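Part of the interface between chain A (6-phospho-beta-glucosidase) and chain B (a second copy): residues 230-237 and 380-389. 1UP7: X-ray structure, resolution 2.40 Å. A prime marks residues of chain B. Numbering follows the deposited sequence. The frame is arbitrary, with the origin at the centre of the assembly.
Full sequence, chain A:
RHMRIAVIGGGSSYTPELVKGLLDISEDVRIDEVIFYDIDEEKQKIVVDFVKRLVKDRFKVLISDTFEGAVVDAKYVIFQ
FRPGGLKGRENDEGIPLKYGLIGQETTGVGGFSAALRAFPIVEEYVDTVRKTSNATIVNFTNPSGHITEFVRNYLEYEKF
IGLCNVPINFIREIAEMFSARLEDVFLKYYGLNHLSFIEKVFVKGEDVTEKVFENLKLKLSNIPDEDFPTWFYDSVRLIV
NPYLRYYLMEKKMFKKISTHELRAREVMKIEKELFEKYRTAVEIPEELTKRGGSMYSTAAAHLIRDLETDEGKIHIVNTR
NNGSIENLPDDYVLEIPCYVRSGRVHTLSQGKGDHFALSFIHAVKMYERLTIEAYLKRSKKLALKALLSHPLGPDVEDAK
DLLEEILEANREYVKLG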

ATOM      1  N   THR A 230      29.223   6.917 -22.858  1.00 20.49           N
ATOM      2  CA  THR A 230      28.103   7.745 -23.277  1.00 20.58           C
ATOM      3  C   THR A 230      26.808   6.970 -23.550  1.00 20.23           C
ATOM      4  O   THR A 230      25.737   7.416 -23.141  1.00 20.82           O
ATOM      5  CB  THR A 230      28.548   8.614 -24.503  1.00 21.91           C
ATOM      6  OG1 THR A 230      29.592   9.519 -24.083  1.00 22.89           O
ATOM      7  CG2 THR A 230      27.400   9.530 -24.992  1.00 21.15           C
ATOM      8  N   TRP A 231      26.900   5.818 -24.208  1.00 19.46           N
ATOM      9  CA  TRP A 231      25.721   5.039 -24.523  1.00 19.01           C
ATOM     10  C   TRP A 231      24.940   4.648 -23.252  1.00 18.67           C
ATOM     11  O   TRP A 231      23.714   4.513 -23.265  1.00 19.13           O
ATOM     12  CB  TRP A 231      26.176   3.854 -25.360  1.00 18.86           C
ATOM     13  CG  TRP A 231      27.092   2.923 -24.649  1.00 17.80           C
ATOM     14  CD1 TRP A 231      28.450   2.810 -24.809  1.00 15.74           C
ATOM     15  CD2 TRP A 231      26.714   1.946 -23.681  1.00 13.71           C
ATOM     16  NE1 TRP A 231      28.925   1.807 -24.004  1.00 14.77           N
ATOM     17  CE2 TRP A 231      27.874   1.258 -23.310  1.00 13.24           C
ATOM     18  CE3 TRP A 231      25.492   1.545 -23.135  1.00 13.91           C
ATOM     19  CZ2 TRP A 231      27.857   0.213 -22.418  1.00 12.26           C
ATOM     20  CZ3 TRP A 231      25.477   0.534 -22.230  1.00 15.66           C
ATOM     21  CH2 TRP A 231      26.656  -0.135 -21.881  1.00 14.17           C
ATOM     22  N   PHE A 232      25.670   4.540 -22.149  1.00 18.57           N
ATOM     23  CA  PHE A 232      25.126   4.155 -20.838  1.00 18.31           C
ATOM     24  C   PHE A 232      24.094   5.177 -20.327  1.00 18.90           C
ATOM     25  O   PHE A 232      22.997   4.848 -19.872  1.00 18.69           O
ATOM     26  CB  PHE A 232      26.265   3.978 -19.808  1.00 17.36           C
ATOM     27  CG  PHE A 232      25.762   3.689 -18.390  1.00 15.77           C
ATOM     28  CD1 PHE A 232      25.467   2.398 -17.994  1.00 11.67           C
ATOM     29  CD2 PHE A 232      25.581   4.713 -17.481  1.00 13.92           C
ATOM     30  CE1 PHE A 232      24.981   2.140 -16.728  1.00 15.24           C
ATOM     31  CE2 PHE A 232      25.061   4.479 -16.207  1.00 13.43           C
ATOM     32  CZ  PHE A 232      24.765   3.186 -15.819  1.00 14.69           C
ATOM     33  N   TYR A 233      24.480   6.434 -20.413  1.00 19.66           N
ATOM     34  CA  TYR A 233      23.591   7.547 -20.086  1.00 20.45           C
ATOM     35  C   TYR A 233      22.420   7.713 -21.046  1.00 20.17           C
ATOM     36  O   TYR A 233      21.327   8.015 -20.592  1.00 20.44           O
ATOM     37  CB  TYR A 233      24.408   8.849 -19.956  1.00 21.01           C
ATOM     38  CG  TYR A 233      25.358   8.802 -18.754  1.00 22.18           C
ATOM     39  CD1 TYR A 233      24.848   8.658 -17.458  1.00 21.82           C
ATOM     40  CD2 TYR A 233      26.757   8.888 -18.915  1.00 21.54           C
ATOM     41  CE1 TYR A 233      25.681   8.611 -16.343  1.00 22.59           C
ATOM     42  CE2 TYR A 233      27.613   8.825 -17.793  1.00 22.25           C
ATOM     43  CZ  TYR A 233      27.057   8.694 -16.513  1.00 23.52           C
ATOM     44  OH  TYR A 233      27.851   8.622 -15.383  1.00 24.98           O
ATOM     45  N   ASP A 234      22.645   7.481 -22.337  1.00 20.08           N
ATOM     46  CA  ASP A 234      21.579   7.501 -23.328  1.00 20.35           C
ATOM     47  C   ASP A 234      20.555   6.393 -23.093  1.00 20.02           C
ATOM     48  O   ASP A 234      19.369   6.565 -23.414  1.00 20.43           O
ATOM     49  CB  ASP A 234      22.203   7.402 -24.712  1.00 20.70           C
ATOM     50  CG  ASP A 234      23.147   8.562 -25.012  1.00 23.83           C
ATOM     51  OD1 ASP A 234      22.850   9.707 -24.605  1.00 26.07           O
ATOM     52  OD2 ASP A 234      24.206   8.436 -25.671  1.00 28.10           O
ATOM     53  N   SER A 235      21.017   5.279 -22.518  1.00 19.39           N
ATOM     54  CA  SER A 235      20.222   4.060 -22.395  1.00 19.47           C
ATOM     55  C   SER A 235      19.468   4.066 -21.116  1.00 18.90           C
ATOM     56  O   SER A 235      18.266   3.909 -21.084  1.00 19.50           O
ATOM     57  CB  SER A 235      21.160   2.864 -22.424  1.00 18.84           C
ATOM     58  OG  SER A 235      21.720   2.838 -23.721  1.00 22.84           O
ATOM     59  N   VAL A 236      20.218   4.255 -20.045  1.00 18.48           N
ATOM     60  CA  VAL A 236      19.716   4.165 -18.700  1.00 18.11           C
ATOM     61  C   VAL A 236      18.971   5.445 -18.312  1.00 18.31           C
ATOM     62  O   VAL A 236      18.028   5.402 -17.528  1.00 18.20           O
ATOM     63  CB  VAL A 236      20.884   3.941 -17.718  1.00 18.33           C
ATOM     64  CG1 VAL A 236      20.420   3.997 -16.282  1.00 17.31           C
ATOM     65  CG2 VAL A 236      21.585   2.613 -18.002  1.00 18.32           C
ATOM     66  N   ARG A 237      19.417   6.572 -18.856  1.00 18.41           N
ATOM     67  CA  ARG A 237      18.833   7.899 -18.584  1.00 19.36           C
ATOM     68  C   ARG A 237      18.715   8.253 -17.094  1.00 19.04           C
ATOM     69  O   ARG A 237      17.753   8.867 -16.647  1.00 19.65           O
ATOM     70  CB  ARG A 237      17.498   8.115 -19.315  1.00 19.58           C
ATOM     71  CG  ARG A 237      17.630   8.227 -20.813  1.00 22.10           C
ATOM     72  CD  ARG A 237      16.457   8.959 -21.468  1.00 29.52           C
ATOM     73  NE  ARG A 237      16.708  10.400 -21.669  1.00 35.10           N
ATOM     74  CZ  ARG A 237      17.913  11.004 -21.634  1.00 37.10           C
ATOM     75  NH1 ARG A 237      19.025  10.320 -21.388  1.00 37.65           N
ATOM     76  NH2 ARG A 237      18.007  12.312 -21.837  1.00 38.25           N
TER
ATOM     77  N   LYS B 380      16.766   0.106 -28.843  1.00 19.37           N
ATOM     78  CA  LYS B 380      18.071  -0.493 -28.512  1.00 19.73           C
ATOM     79  C   LYS B 380      18.623   0.051 -27.199  1.00 19.60           C
ATOM     80  O   LYS B 380      19.185  -0.711 -26.429  1.00 19.87           O
ATOM     81  CB  LYS B 380      19.121  -0.289 -29.616  1.00 19.36           C
ATOM     82  CG  LYS B 380      18.966  -1.197 -30.870  1.00 21.40           C
ATOM     83  CD  LYS B 380      20.025  -0.878 -31.943  1.00 21.85           C
ATOM     84  CE  LYS B 380      19.814  -1.713 -33.224  1.00 25.01           C
ATOM     85  NZ  LYS B 380      20.435  -1.129 -34.505  1.00 26.55           N
ATOM     86  N   LYS B 381      18.463   1.355 -26.969  1.00 19.54           N
ATOM     87  CA  LYS B 381      18.962   2.044 -25.773  1.00 20.01           C
ATOM     88  C   LYS B 381      18.332   1.416 -24.527  1.00 19.41           C
ATOM     89  O   LYS B 381      19.037   1.013 -23.605  1.00 18.75           O
ATOM     90  CB  LYS B 381      18.613   3.545 -25.862  1.00 19.95           C
ATOM     91  CG  LYS B 381      19.679   4.396 -26.569  1.00 22.45           C
ATOM     92  CD  LYS B 381      19.218   5.874 -26.706  1.00 26.24           C
ATOM     93  CE  LYS B 381      20.106   6.640 -27.718  1.00 31.05           C
ATOM     94  NZ  LYS B 381      19.434   7.871 -28.340  1.00 33.16           N
ATOM     95  N   LEU B 382      16.998   1.315 -24.544  1.00 19.12           N
ATOM     96  CA  LEU B 382      16.240   0.732 -23.448  1.00 19.12           C
ATOM     97  C   LEU B 382      16.533  -0.743 -23.290  1.00 18.84           C
ATOM     98  O   LEU B 382      16.450  -1.251 -22.193  1.00 18.89           O
ATOM     99  CB  LEU B 382      14.734   0.977 -23.613  1.00 18.94           C
ATOM    100  CG  LEU B 382      14.355   2.473 -23.577  1.00 20.91           C
ATOM    101  CD1 LEU B 382      12.866   2.683 -23.844  1.00 20.83           C
ATOM    102  CD2 LEU B 382      14.815   3.219 -22.261  1.00 19.76           C
ATOM    103  N   ALA B 383      16.904  -1.425 -24.378  1.00 18.78           N
ATOM    104  CA  ALA B 383      17.237  -2.854 -24.295  1.00 18.70           C
ATOM    105  C   ALA B 383      18.548  -3.063 -23.534  1.00 18.70           C
ATOM    106  O   ALA B 383      18.668  -4.007 -22.778  1.00 18.52           O
ATOM    107  CB  ALA B 383      17.306  -3.509 -25.669  1.00 17.97           C
ATOM    108  N   LEU B 384      19.513  -2.170 -23.757  1.00 19.08           N
ATOM    109  CA  LEU B 384      20.793  -2.149 -23.044  1.00 19.59           C
ATOM    110  C   LEU B 384      20.526  -1.957 -21.552  1.00 18.94           C
ATOM    111  O   LEU B 384      21.109  -2.621 -20.729  1.00 19.27           O
ATOM    112  CB  LEU B 384      21.668  -1.008 -23.575  1.00 18.64           C
ATOM    113  CG  LEU B 384      22.987  -1.221 -24.321  1.00 22.13           C
ATOM    114  CD1 LEU B 384      23.331  -2.677 -24.702  1.00 22.26           C
ATOM    115  CD2 LEU B 384      23.091  -0.303 -25.560  1.00 20.00           C
ATOM    116  N   LYS B 385      19.626  -1.032 -21.242  1.00 18.91           N
ATOM    117  CA  LYS B 385      19.190  -0.765 -19.890  1.00 18.77           C
ATOM    118  C   LYS B 385      18.604  -2.040 -19.253  1.00 18.59           C
ATOM    119  O   LYS B 385      19.001  -2.435 -18.153  1.00 18.39           O
ATOM    120  CB  LYS B 385      18.171   0.368 -19.934  1.00 18.88           C
ATOM    121  CG  LYS B 385      17.724   0.908 -18.561  1.00 17.63           C
ATOM    122  CD  LYS B 385      16.691   2.005 -18.758  1.00 16.58           C
ATOM    123  CE  LYS B 385      16.132   2.425 -17.429  1.00 17.21           C
ATOM    124  NZ  LYS B 385      15.528   3.732 -17.418  1.00 16.94           N
ATOM    125  N   ALA B 386      17.702  -2.701 -19.968  1.00 18.09           N
ATOM    126  CA  ALA B 386      17.121  -3.944 -19.475  1.00 18.51           C
ATOM    127  C   ALA B 386      18.195  -5.017 -19.256  1.00 19.08           C
ATOM    128  O   ALA B 386      18.254  -5.662 -18.187  1.00 19.06           O
ATOM    129  CB  ALA B 386      16.031  -4.432 -20.411  1.00 17.72           C
ATOM    130  N   LEU B 387      19.069  -5.180 -20.248  1.00 18.93           N
ATOM    131  CA  LEU B 387      20.149  -6.159 -20.154  1.00 19.89           C
ATOM    132  C   LEU B 387      21.014  -5.969 -18.909  1.00 19.84           C
ATOM    133  O   LEU B 387      21.351  -6.948 -18.197  1.00 20.41           O
ATOM    134  CB  LEU B 387      21.036  -6.088 -21.404  1.00 19.88           C
ATOM    135  CG  LEU B 387      21.462  -7.325 -22.196  1.00 22.38           C
ATOM    136  CD1 LEU B 387      20.641  -8.581 -21.914  1.00 21.72           C
ATOM    137  CD2 LEU B 387      21.441  -7.000 -23.681  1.00 22.62           C
ATOM    138  N   LEU B 388      21.385  -4.718 -18.639  1.00 19.43           N
ATOM    139  CA  LEU B 388      22.248  -4.423 -17.496  1.00 19.14           C
ATOM    140  C   LEU B 388      21.569  -4.642 -16.172  1.00 19.37           C
ATOM    141  O   LEU B 388      22.233  -4.776 -15.151  1.00 20.40           O
ATOM    142  CB  LEU B 388      22.757  -2.983 -17.533  1.00 18.83           C
ATOM    143  CG  LEU B 388      23.712  -2.637 -18.666  1.00 17.93           C
ATOM    144  CD1 LEU B 388      23.753  -1.110 -18.884  1.00 16.30           C
ATOM    145  CD2 LEU B 388      25.099  -3.224 -18.368  1.00 14.67           C
ATOM    146  N   SER B 389      20.247  -4.664 -16.167  1.00 19.31           N
ATOM    147  CA  SER B 389      19.505  -4.798 -14.911  1.00 19.29           C
ATOM    148  C   SER B 389      19.404  -6.241 -14.443  1.00 19.32           C
ATOM    149  O   SER B 389      19.059  -6.492 -13.281  1.00 19.78           O
ATOM    150  CB  SER B 389      18.085  -4.200 -15.027  1.00 19.08           C
ATOM    151  OG  SER B 389      17.189  -5.040 -15.747  1.00 17.74           O
TER

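Both stretches are helical where they meet: each is helical over most of its length, and the chain A helix runs to Val236. Their N-to-C directions stand at 95°, and the axes approach to 7.7 Å. At nearly a right angle, two helices can be close over only a short length, and the CA distances agree: Ser235 CA lies 4.1 Å from Lys381′ CA, and Val236 CA lies 5.1 Å from Lys385′ CA. These pairs place the last turn of the first helix against the segment from Lys381′ to Lys385′. Arg237, with phi/psi of 53/39°, leaves helical geometry immediately afterward, although its N still bonds to Tyr233 O at 3.0 Å.

At the crossing, Ser235 packs directly against the chain B backbone. Ser235 CB is 3.1 Å from Lys381′ O, a tight packing contact and not a hydrogen bond. The hydroxyl is used within its own helix: Ser235 OG donates to Trp231 O at 2.6 Å. Ser235 OG also lies 3.2 Å from Lys381′ O, without a hydrogen bond, and 3.8 Å from both Leu384′ CB and Lys381′ CG.

The end of the chain A helix is also where the one hydrogen bond between the stretches forms. Lys385′ NZ donates to Val236 O at 3.0 Å. All four chi angles of Lys385′ are in the t range, so the extended side chain carries its amine past the helix end, and its CD passes 3.4 Å from Ser235 O on the way. NZ is hydrogen-bonded elsewhere in the structure as well. Lys381′ is extended too, beyond a chi1 of -89°, but it contributes its aliphatic portion: Lys381′ CD lies 3.4 Å from Asp234 O, and Lys381′ CE lies 3.7 Å from Asp234 CB. The side-chain end of Asp234 leads away from chain B, and no salt bridge joins the two residues.

A further set of side-chain contacts is apolar. Trp231 has a CA-to-CB bond directed sideways, yet its indole end comes nearer to chain B, putting CZ3 3.7 Å from Leu384′ CG and 4.1 Å from Leu388′ CD1. The latter methyl sits at the ring edge, near its plane. That same Leu388′ CD1 is 4.0 Å from Phe232 CD1 and 4.4 Å from Val236 CG2, so one methyl group touches three chain A side chains. Leu384′ and Leu388′, one helical turn apart, both point their CA-to-CB bonds toward chain A. Together the two stretches bury 457 Å², summed over both sides.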